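Putative NADPH:quinone oxidoreductase (Ralstonia eutropha, PDB 3IUP) binds NADPH and probably uses it to reduce quinones, as a member of the medium-chain dehydrogenase/reductase superfamily. Local coordinates at residues 7-15 and 84-94; 110-121 and 133-141. All blocks are in the same frame, centred on the assembly; numbering follows the deposited sequence. Where two conformers were deposited one is given.

Both contacts close antiparallel strand pairs in the first part of the chain, ahead of the parallel six-stranded sheet that begins with strand 175-177. Contact 1 joins strands 4-12 and 90-93, the latter an outer strand of a five-stranded antiparallel sheet; contact 2 joins strands 118-121 and 138-140 in a separate mixed sheet. Along the chain they come in series, with strand 98-105 between them. Their centres lie 29 Å apart and their nearest atoms about 9 Å. Tyr127, in the loop leading to strand 130-134 of the mixed sheet, bonds to the backbone of Leu8 and Val94 in contact 1. This loop joins the two sheets, consistent with one substrate-side unit distinct from the nucleotide-binding part.

Contact 1: 7-15 and 84-94; sequences QLRSRIKSS and MAGRLDASMPV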
loop_
_atom_site.group_PDB
_atom_site.type_symbol
_atom_site.label_atom_id
_atom_site.label_comp_id
_atom_site.label_asym_id
_atom_site.label_seq_id
_atom_site.Cartn_x
_atom_site.Cartn_y
_atom_site.Cartn_z
ATOM N N GLN A 7 -16.584 -4.630 36.516
ATOM C CA GLN A 7 -15.992 -4.623 35.179
ATOM C C GLN A 7 -15.707 -3.200 34.777
ATOM O O GLN A 7 -16.510 -2.324 35.030
ATOM C CB GLN A 7 -16.925 -5.219 34.143
ATOM C CG GLN A 7 -17.439 -6.569 34.505
ATOM C CD GLN A 7 -17.945 -7.313 33.314
ATOM O OE1 GLN A 7 -18.215 -6.719 32.272
ATOM N NE2 GLN A 7 -18.093 -8.628 33.461
ATOM N N LEU A 8 -14.558 -2.963 34.170
ATOM C CA LEU A 8 -14.257 -1.606 33.751
ATOM C C LEU A 8 -15.141 -1.224 32.561
ATOM O O LEU A 8 -15.442 -2.077 31.686
ATOM C CB LEU A 8 -12.790 -1.548 33.349
ATOM C CG LEU A 8 -12.184 -0.234 32.931
ATOM C CD1 LEU A 8 -10.678 -0.365 33.385
ATOM C CD2 LEU A 8 -12.340 0.015 31.419
ATOM N N ARG A 9 -15.546 0.031 32.499
ATOM C CA ARG A 9 -16.280 0.547 31.355
ATOM C C ARG A 9 -15.665 1.857 30.858
ATOM O O ARG A 9 -15.237 2.717 31.669
ATOM C CB ARG A 9 -17.747 0.771 31.705
ATOM C CG ARG A 9 -18.516 -0.541 31.979
ATOM C CD ARG A 9 -18.787 -1.284 30.691
ATOM N NE ARG A 9 -19.597 -2.489 30.868
ATOM C CZ ARG A 9 -19.075 -3.688 31.150
ATOM N NH1 ARG A 9 -17.756 -3.824 31.343
ATOM N NH2 ARG A 9 -19.866 -4.738 31.273
ATOM N N SER A 10 -15.639 1.995 29.550
ATOM C CA SER A 10 -15.168 3.209 28.889
ATOM C C SER A 10 -16.333 3.808 28.084
ATOM O O SER A 10 -16.811 3.218 27.143
ATOM C CB SER A 10 -14.018 2.891 27.952
ATOM O OG SER A 10 -13.610 4.057 27.238
ATOM N N ARG A 11 -16.750 5.012 28.439
ATOM C CA ARG A 11 -17.890 5.639 27.780
ATOM C C ARG A 11 -17.498 6.978 27.165
ATOM O O ARG A 11 -17.118 7.912 27.868
ATOM C CB ARG A 11 -19.015 5.822 28.796
ATOM C CG ARG A 11 -20.354 6.015 28.162
ATOM C CD ARG A 11 -21.528 5.738 29.087
ATOM N NE ARG A 11 -22.675 6.240 28.377
ATOM C CZ ARG A 11 -23.298 7.375 28.674
ATOM N NH1 ARG A 11 -22.973 8.070 29.772
ATOM N NH2 ARG A 11 -24.283 7.772 27.903
ATOM N N ILE A 12 -17.579 7.066 25.840
ATOM C CA ILE A 12 -17.435 8.395 25.182
ATOM C C ILE A 12 -18.831 8.886 24.851
ATOM O O ILE A 12 -19.576 8.249 24.091
ATOM C CB ILE A 12 -16.527 8.382 23.946
ATOM C CG1 ILE A 12 -15.120 7.996 24.384
ATOM C CG2 ILE A 12 -16.576 9.808 23.243
ATOM C CD1 ILE A 12 -14.198 7.847 23.308
ATOM N N LYS A 13 -19.161 10.037 25.404
ATOM C CA LYS A 13 -20.492 10.593 25.323
ATOM C C LYS A 13 -20.582 11.620 24.202
ATOM O O LYS A 13 -19.573 12.193 23.747
ATOM C CB LYS A 13 -20.854 11.216 26.651
ATOM C CG LYS A 13 -20.607 10.303 27.795
ATOM C CD LYS A 13 -20.807 10.938 29.116
ATOM C CE LYS A 13 -20.297 10.025 30.212
ATOM N NZ LYS A 13 -20.603 10.592 31.538
ATOM N N SER A 14 -21.807 11.856 23.755
ATOM C CA SER A 14 -22.048 12.798 22.692
ATOM C C SER A 14 -21.640 14.194 23.145
ATOM O O SER A 14 -21.338 15.026 22.308
ATOM C CB SER A 14 -23.523 12.738 22.264
ATOM O OG SER A 14 -23.664 11.597 21.429
ATOM N N SER A 15 -21.636 14.426 24.455
ATOM C CA SER A 15 -21.130 15.671 25.052
ATOM C C SER A 15 -19.625 15.955 24.833
ATOM O O SER A 15 -19.174 17.070 25.140
ATOM C CB SER A 15 -21.399 15.644 26.548
ATOM O OG SER A 15 -20.580 14.704 27.223
HETATM N N MSE A 84 -15.074 9.006 16.560
HETATM C CA MSE A 84 -15.703 8.302 17.710
HETATM C C MSE A 84 -17.173 7.964 17.458
HETATM O O MSE A 84 -17.814 7.320 18.297
HETATM C CB MSE A 84 -15.596 9.159 18.953
HETATM C CG MSE A 84 -14.164 9.393 19.442
HETATM SE SE MSE A 84 -13.353 7.814 20.200
HETATM C CE MSE A 84 -12.456 7.104 18.714
ATOM N N ALA A 85 -17.688 8.381 16.300
ATOM C CA ALA A 85 -19.120 8.318 16.010
ATOM C C ALA A 85 -19.754 6.954 16.343
ATOM O O ALA A 85 -20.805 6.904 16.958
ATOM C CB ALA A 85 -19.373 8.657 14.540
ATOM N N GLY A 86 -19.105 5.869 15.937
ATOM C CA GLY A 86 -19.630 4.512 16.123
ATOM C C GLY A 86 -19.845 4.072 17.585
ATOM O O GLY A 86 -20.615 3.124 17.843
ATOM N N ARG A 87 -19.196 4.748 18.536
ATOM C CA ARG A 87 -19.269 4.338 19.940
ATOM C C ARG A 87 -19.890 5.389 20.852
ATOM O O ARG A 87 -19.874 5.240 22.072
ATOM C CB ARG A 87 -17.889 3.929 20.477
ATOM C CG ARG A 87 -16.847 5.029 20.493
ATOM C CD ARG A 87 -15.586 4.546 21.148
ATOM N NE ARG A 87 -15.764 4.368 22.582
ATOM C CZ ARG A 87 -14.783 4.145 23.438
ATOM N NH1 ARG A 87 -13.525 4.060 23.003
ATOM N NH2 ARG A 87 -15.044 3.973 24.718
ATOM N N LEU A 88 -20.409 6.465 20.276
ATOM C CA LEU A 88 -20.946 7.552 21.094
ATOM C C LEU A 88 -22.087 7.012 21.954
ATOM O O LEU A 88 -22.996 6.324 21.450
ATOM C CB LEU A 88 -21.393 8.760 20.264
ATOM C CG LEU A 88 -20.282 9.529 19.516
ATOM C CD1 LEU A 88 -20.851 10.660 18.656
ATOM C CD2 LEU A 88 -19.207 10.023 20.515
ATOM N N ASP A 89 -22.029 7.350 23.239
ATOM C CA ASP A 89 -23.046 7.013 24.227
ATOM C C ASP A 89 -23.131 5.509 24.505
ATOM O O ASP A 89 -24.109 5.043 25.095
ATOM C CB ASP A 89 -24.398 7.616 23.825
ATOM C CG ASP A 89 -24.273 9.129 23.575
ATOM O OD1 ASP A 89 -23.651 9.795 24.446
ATOM O OD2 ASP A 89 -24.759 9.626 22.542
ATOM N N ALA A 90 -22.114 4.773 24.090
ATOM C CA ALA A 90 -22.044 3.326 24.369
ATOM C C ALA A 90 -21.130 3.077 25.559
ATOM O O ALA A 90 -20.020 3.625 25.640
ATOM C CB ALA A 90 -21.536 2.544 23.136
ATOM N N SER A 91 -21.550 2.213 26.473
ATOM C CA SER A 91 -20.713 1.848 27.560
ATOM C C SER A 91 -19.880 0.632 27.171
ATOM O O SER A 91 -20.403 -0.486 27.046
ATOM C CB SER A 91 -21.555 1.597 28.802
ATOM O OG SER A 91 -20.763 1.110 29.847
HETATM N N MSE A 92 -18.607 0.840 26.891
HETATM C CA MSE A 92 -17.771 -0.209 26.283
HETATM C C MSE A 92 -16.961 -0.959 27.293
HETATM O O MSE A 92 -16.189 -0.382 28.029
HETATM C CB MSE A 92 -16.772 0.368 25.263
HETATM C CG MSE A 92 -17.336 1.280 24.235
HETATM SE SE MSE A 92 -18.524 0.318 23.040
HETATM C CE MSE A 92 -17.149 -0.289 21.811
ATOM N N PRO A 93 -17.102 -2.293 27.327
ATOM C CA PRO A 93 -16.163 -3.093 28.060
ATOM C C PRO A 93 -14.801 -3.061 27.370
ATOM O O PRO A 93 -14.707 -2.755 26.180
ATOM C CB PRO A 93 -16.783 -4.500 28.005
ATOM C CG PRO A 93 -18.053 -4.389 27.330
ATOM C CD PRO A 93 -18.079 -3.109 26.585
ATOM N N VAL A 94 -13.738 -3.369 28.100
ATOM C CA VAL A 94 -12.397 -3.226 27.545
ATOM C C VAL A 94 -11.586 -4.461 27.890
ATOM O O VAL A 94 -11.846 -5.123 28.900
ATOM C CB VAL A 94 -11.722 -1.934 28.084
ATOM C CG1 VAL A 94 -10.314 -1.759 27.473
ATOM C CG2 VAL A 94 -12.568 -0.725 27.767
HETATM O O HOH W 1 -14.437 -4.381 30.736
HETATM O O HOH W 2 -18.235 4.868 24.134
#
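Ser10 and Met92 form an antiparallel hydrogen-bonded pair, with Ser10 N to Met92 O at 2.9 Å and Met92 N to Ser10 O at 3.0 Å. Further along, Asp89 N reaches Ile12 O at 2.7 Å, where the chain swings through a type II turn from Arg87 to Ala90. A water bridges the two segments between these bonds, accepting from Ile12 N and Arg87 NE and donating to Arg87 O and Ala90 O.

Polar side chains reinforce the pairing. Asp89 holds the third position of the turn with positive phi (67°), which aspartate tolerates better than most residues. Its carboxylate reaches across to Ser14, met on the syn side but out of plane: Ser14 N meets Asp89 OD1 at 2.9 Å, and Ser14 OG donates to Asp89 OD2 at 2.5 Å. Arg87 NH2 donates to Ser10 OG at 2.9 Å, roughly in the guanidinium plane; a bend at chi3 (-71°) turns the flat group across Ile12. Arg9 NH1 and NH2 both grip Gln7 OE1 in the guanidinium plane, and NH1 also donates to Leu8 O.

Apolar atoms lie over one face of each of two guanidinium groups and also meet each other. Ile12 CD1 sits 3.7 Å above the centre of the Arg87 group, while CG2 rests on Leu88 CD2. Pro93 covers one face of Arg9, and Leu8 CD2 meets Val94 CG2 at 3.7 Å.

Strand 17-26 borders strand 4-12 on its other edge. Helix 46-53 packs against Leu8, Met92 and Val94 and supplies the carbonyls of Leu51 to Arg87 NH1 and of Leu52 to Ser10 OG, while Tyr272 of the second subunit packs on Arg87 and Met92.

Contact 2: 110-121 and 133-141; sequences AAQALMGKTVAA and IPADQCLVL
The flat groups that meet are peptides: those of Ala120 and Leu139 pair through their N-H and C=O groups. Leu139 N points almost straight down the Ala120 carbonyl, 2.7 Å from its O (178° at the hydrogen), and Ala120 N returns the bond to Leu139 O at 2.9 Å. A third bond, Leu141 N to Thr118 O at 3.0 Å, extends the pairing. Val119 and Val140 have their side chains on one face of this strand pair; those of Ala120 and Leu139 lie on the other.

On the valine face, the forked end of Leu114 suits a position between two neighbours: CD1 lies against Cys138 CB at 3.8 Å, and CD2 presses on Val140 CG2 at 3.4 Å, tighter than ordinary carbon contact. With CG anti to its carbonyl carbon (chi1 -63°), the fork is held toward strand 138-140. Ala121 CB and Ile133 CD1 are equally tight at 3.4 Å, crowded even with alanine's single methyl. On the Ala120 and Leu139 face, Thr118 turns its methyl, CG2, to Leu141 CD1 at 3.7 Å, and Ala120 CB lies near Leu141 CD2.

Small residues also let the helix end approach. Ala135 CB rests on Ala111 CA at 3.9 Å, and Ala110 comes close beside it. From the helix the chain reaches strand 118-121 through two turns; the second, type II from Leu114 to Lys117, has Gly116 at its positive-phi position.

Strand 98-105 binds the other edge of strand 118-121, while Val35 and Ile37 of strand 34-43 pack on the valine side. This helix end, paired turns and antiparallel strands belong to the GroES-like domain of alcohol dehydrogenase relatives, where they form part of its curled mixed sheet.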
loop_
_atom_site.group_PDB
_atom_site.type_symbol
_atom_site.label_atom_id
_atom_site.label_comp_id
_atom_site.label_asym_id
_atom_site.label_seq_id
_atom_site.Cartn_x
_atom_site.Cartn_y
_atom_site.Cartn_z
ATOM N N ALA A 110 -18.160 -30.432 26.761
ATOM C CA ALA A 110 -17.129 -29.491 26.398
ATOM C C ALA A 110 -16.859 -28.487 27.527
ATOM O O ALA A 110 -15.712 -28.206 27.867
ATOM C CB ALA A 110 -17.534 -28.731 25.071
ATOM N N ALA A 111 -17.923 -27.949 28.121
ATOM C CA ALA A 111 -17.791 -26.960 29.210
ATOM C C ALA A 111 -17.319 -27.647 30.513
ATOM O O ALA A 111 -16.434 -27.150 31.192
ATOM C CB ALA A 111 -19.127 -26.223 29.444
ATOM N N GLN A 112 -17.908 -28.791 30.837
ATOM C CA GLN A 112 -17.497 -29.565 32.021
ATOM C C GLN A 112 -16.009 -29.901 31.992
ATOM O O GLN A 112 -15.360 -29.883 33.024
ATOM C CB GLN A 112 -18.323 -30.841 32.141
ATOM C CG GLN A 112 -19.757 -30.581 32.547
ATOM C CD GLN A 112 -19.872 -30.125 33.971
ATOM O OE1 GLN A 112 -19.503 -30.853 34.876
ATOM N NE2 GLN A 112 -20.352 -28.902 34.184
ATOM N N ALA A 113 -15.459 -30.161 30.804
ATOM C CA ALA A 113 -14.041 -30.553 30.709
ATOM C C ALA A 113 -13.120 -29.429 31.137
ATOM O O ALA A 113 -11.943 -29.646 31.416
ATOM C CB ALA A 113 -13.678 -31.041 29.288
ATOM N N LEU A 114 -13.632 -28.209 31.170
ATOM C CA LEU A 114 -12.830 -27.068 31.564
ATOM C C LEU A 114 -12.938 -26.741 33.035
ATOM O O LEU A 114 -12.191 -25.905 33.544
ATOM C CB LEU A 114 -13.251 -25.847 30.731
ATOM C CG LEU A 114 -13.019 -25.940 29.210
ATOM C CD1 LEU A 114 -13.444 -24.607 28.622
ATOM C CD2 LEU A 114 -11.573 -26.270 28.804
HETATM N N MSE A 115 -13.874 -27.356 33.748
HETATM C CA MSE A 115 -14.050 -27.005 35.149
HETATM C C MSE A 115 -12.724 -27.065 35.912
HETATM O O MSE A 115 -11.979 -28.045 35.828
HETATM C CB MSE A 115 -15.053 -27.936 35.849
HETATM C CG MSE A 115 -15.387 -27.483 37.247
HETATM SE SE MSE A 115 -16.205 -25.736 37.381
HETATM C CE MSE A 115 -16.591 -25.876 39.297
ATOM N N GLY A 116 -12.427 -25.976 36.616
ATOM C CA GLY A 116 -11.249 -25.897 37.456
ATOM C C GLY A 116 -9.949 -25.661 36.743
ATOM O O GLY A 116 -8.933 -25.455 37.408
ATOM N N LYS A 117 -9.972 -25.609 35.413
ATOM C CA LYS A 117 -8.773 -25.382 34.637
ATOM C C LYS A 117 -8.393 -23.905 34.576
ATOM O O LYS A 117 -9.228 -23.013 34.675
ATOM C CB LYS A 117 -8.951 -25.935 33.235
ATOM C CG LYS A 117 -9.279 -27.446 33.212
ATOM C CD LYS A 117 -8.192 -28.248 32.636
ATOM C CE LYS A 117 -8.594 -29.713 32.495
ATOM N NZ LYS A 117 -8.668 -30.321 33.833
ATOM N N THR A 118 -7.097 -23.700 34.398
ATOM C CA THR A 118 -6.538 -22.406 34.076
ATOM C C THR A 118 -6.538 -22.279 32.572
ATOM O O THR A 118 -5.930 -23.103 31.850
ATOM C CB THR A 118 -5.121 -22.243 34.681
ATOM O OG1 THR A 118 -5.243 -22.347 36.095
ATOM C CG2 THR A 118 -4.539 -20.850 34.339
ATOM N N VAL A 119 -7.227 -21.234 32.115
ATOM C CA VAL A 119 -7.458 -20.967 30.706
ATOM C C VAL A 119 -7.110 -19.531 30.325
ATOM O O VAL A 119 -7.083 -18.653 31.168
ATOM C CB VAL A 119 -8.945 -21.243 30.321
ATOM C CG1 VAL A 119 -9.307 -22.727 30.627
ATOM C CG2 VAL A 119 -9.927 -20.257 30.969
ATOM N N ALA A 120 -6.865 -19.337 29.028
ATOM C CA ALA A 120 -6.778 -18.005 28.400
ATOM C C ALA A 120 -7.905 -17.886 27.394
ATOM O O ALA A 120 -8.349 -18.884 26.797
ATOM C CB ALA A 120 -5.400 -17.798 27.706
ATOM N N ALA A 121 -8.371 -16.673 27.178
ATOM C CA ALA A 121 -9.400 -16.404 26.140
ATOM C C ALA A 121 -9.174 -15.061 25.536
ATOM O O ALA A 121 -8.690 -14.161 26.231
ATOM C CB ALA A 121 -10.794 -16.470 26.739
ATOM N N ILE A 133 -18.023 -17.024 29.075
ATOM C CA ILE A 133 -17.692 -17.129 27.670
ATOM C C ILE A 133 -17.836 -18.539 27.172
ATOM O O ILE A 133 -17.791 -19.454 27.954
ATOM C CB ILE A 133 -16.306 -16.595 27.362
ATOM C CG1 ILE A 133 -15.221 -17.559 27.730
ATOM C CG2 ILE A 133 -16.042 -15.247 28.061
ATOM C CD1 ILE A 133 -14.039 -17.330 26.816
ATOM N N PRO A 134 -18.006 -18.703 25.858
ATOM C CA PRO A 134 -18.118 -20.067 25.330
ATOM C C PRO A 134 -16.891 -20.906 25.574
ATOM O O PRO A 134 -15.748 -20.440 25.416
ATOM C CB PRO A 134 -18.328 -19.864 23.838
ATOM C CG PRO A 134 -18.937 -18.510 23.736
ATOM C CD PRO A 134 -18.271 -17.701 24.816
ATOM N N ALA A 135 -17.152 -22.134 25.990
ATOM C CA ALA A 135 -16.147 -23.164 26.136
ATOM C C ALA A 135 -15.213 -23.165 24.926
ATOM O O ALA A 135 -14.008 -23.298 25.094
ATOM C CB ALA A 135 -16.809 -24.525 26.294
ATOM N N ASP A 136 -15.769 -22.995 23.719
ATOM C CA ASP A 136 -14.945 -23.130 22.527
ATOM C C ASP A 136 -14.020 -21.938 22.296
ATOM O O ASP A 136 -13.226 -21.975 21.371
ATOM C CB ASP A 136 -15.766 -23.529 21.256
ATOM C CG ASP A 136 -16.684 -22.408 20.708
ATOM O OD1 ASP A 136 -16.652 -21.233 21.163
ATOM O OD2 ASP A 136 -17.475 -22.733 19.788
ATOM N N GLN A 137 -14.067 -20.917 23.160
ATOM C CA GLN A 137 -13.136 -19.793 23.064
ATOM C C GLN A 137 -12.018 -19.818 24.102
ATOM O O GLN A 137 -11.266 -18.854 24.244
ATOM C CB GLN A 137 -13.879 -18.461 23.149
ATOM C CG GLN A 137 -14.846 -18.199 21.974
ATOM C CD GLN A 137 -15.569 -16.848 22.106
ATOM O OE1 GLN A 137 -15.042 -15.879 22.687
ATOM N NE2 GLN A 137 -16.783 -16.785 21.584
ATOM N N CYS A 138 -11.941 -20.891 24.863
ATOM C CA CYS A 138 -10.961 -21.038 25.911
ATOM C C CYS A 138 -9.783 -21.856 25.431
ATOM O O CYS A 138 -9.972 -22.892 24.815
ATOM C CB CYS A 138 -11.578 -21.725 27.113
ATOM S SG CYS A 138 -12.844 -20.679 27.868
ATOM N N LEU A 139 -8.579 -21.372 25.699
ATOM C CA LEU A 139 -7.351 -22.115 25.452
ATOM C C LEU A 139 -6.876 -22.650 26.792
ATOM O O LEU A 139 -6.536 -21.870 27.684
ATOM C CB LEU A 139 -6.291 -21.178 24.872
ATOM C CG LEU A 139 -4.964 -21.726 24.368
ATOM C CD1 LEU A 139 -5.195 -22.812 23.314
ATOM C CD2 LEU A 139 -4.189 -20.543 23.784
ATOM N N VAL A 140 -6.824 -23.972 26.937
ATOM C CA VAL A 140 -6.332 -24.592 28.177
ATOM C C VAL A 140 -4.810 -24.433 28.283
ATOM O O VAL A 140 -4.064 -24.775 27.344
ATOM C CB VAL A 140 -6.738 -26.100 28.286
ATOM C CG1 VAL A 140 -6.188 -26.702 29.566
ATOM C CG2 VAL A 140 -8.258 -26.249 28.257
ATOM N N LEU A 141 -4.352 -23.873 29.397
ATOM C CA LEU A 141 -2.949 -23.559 29.562
ATOM C C LEU A 141 -2.185 -24.808 30.024
ATOM O O LEU A 141 -2.751 -25.675 30.672
ATOM C CB LEU A 141 -2.757 -22.402 30.553
ATOM C CG LEU A 141 -3.189 -21.016 30.019
ATOM C CD1 LEU A 141 -2.983 -19.978 31.097
ATOM C CD2 LEU A 141 -2.449 -20.649 28.685
#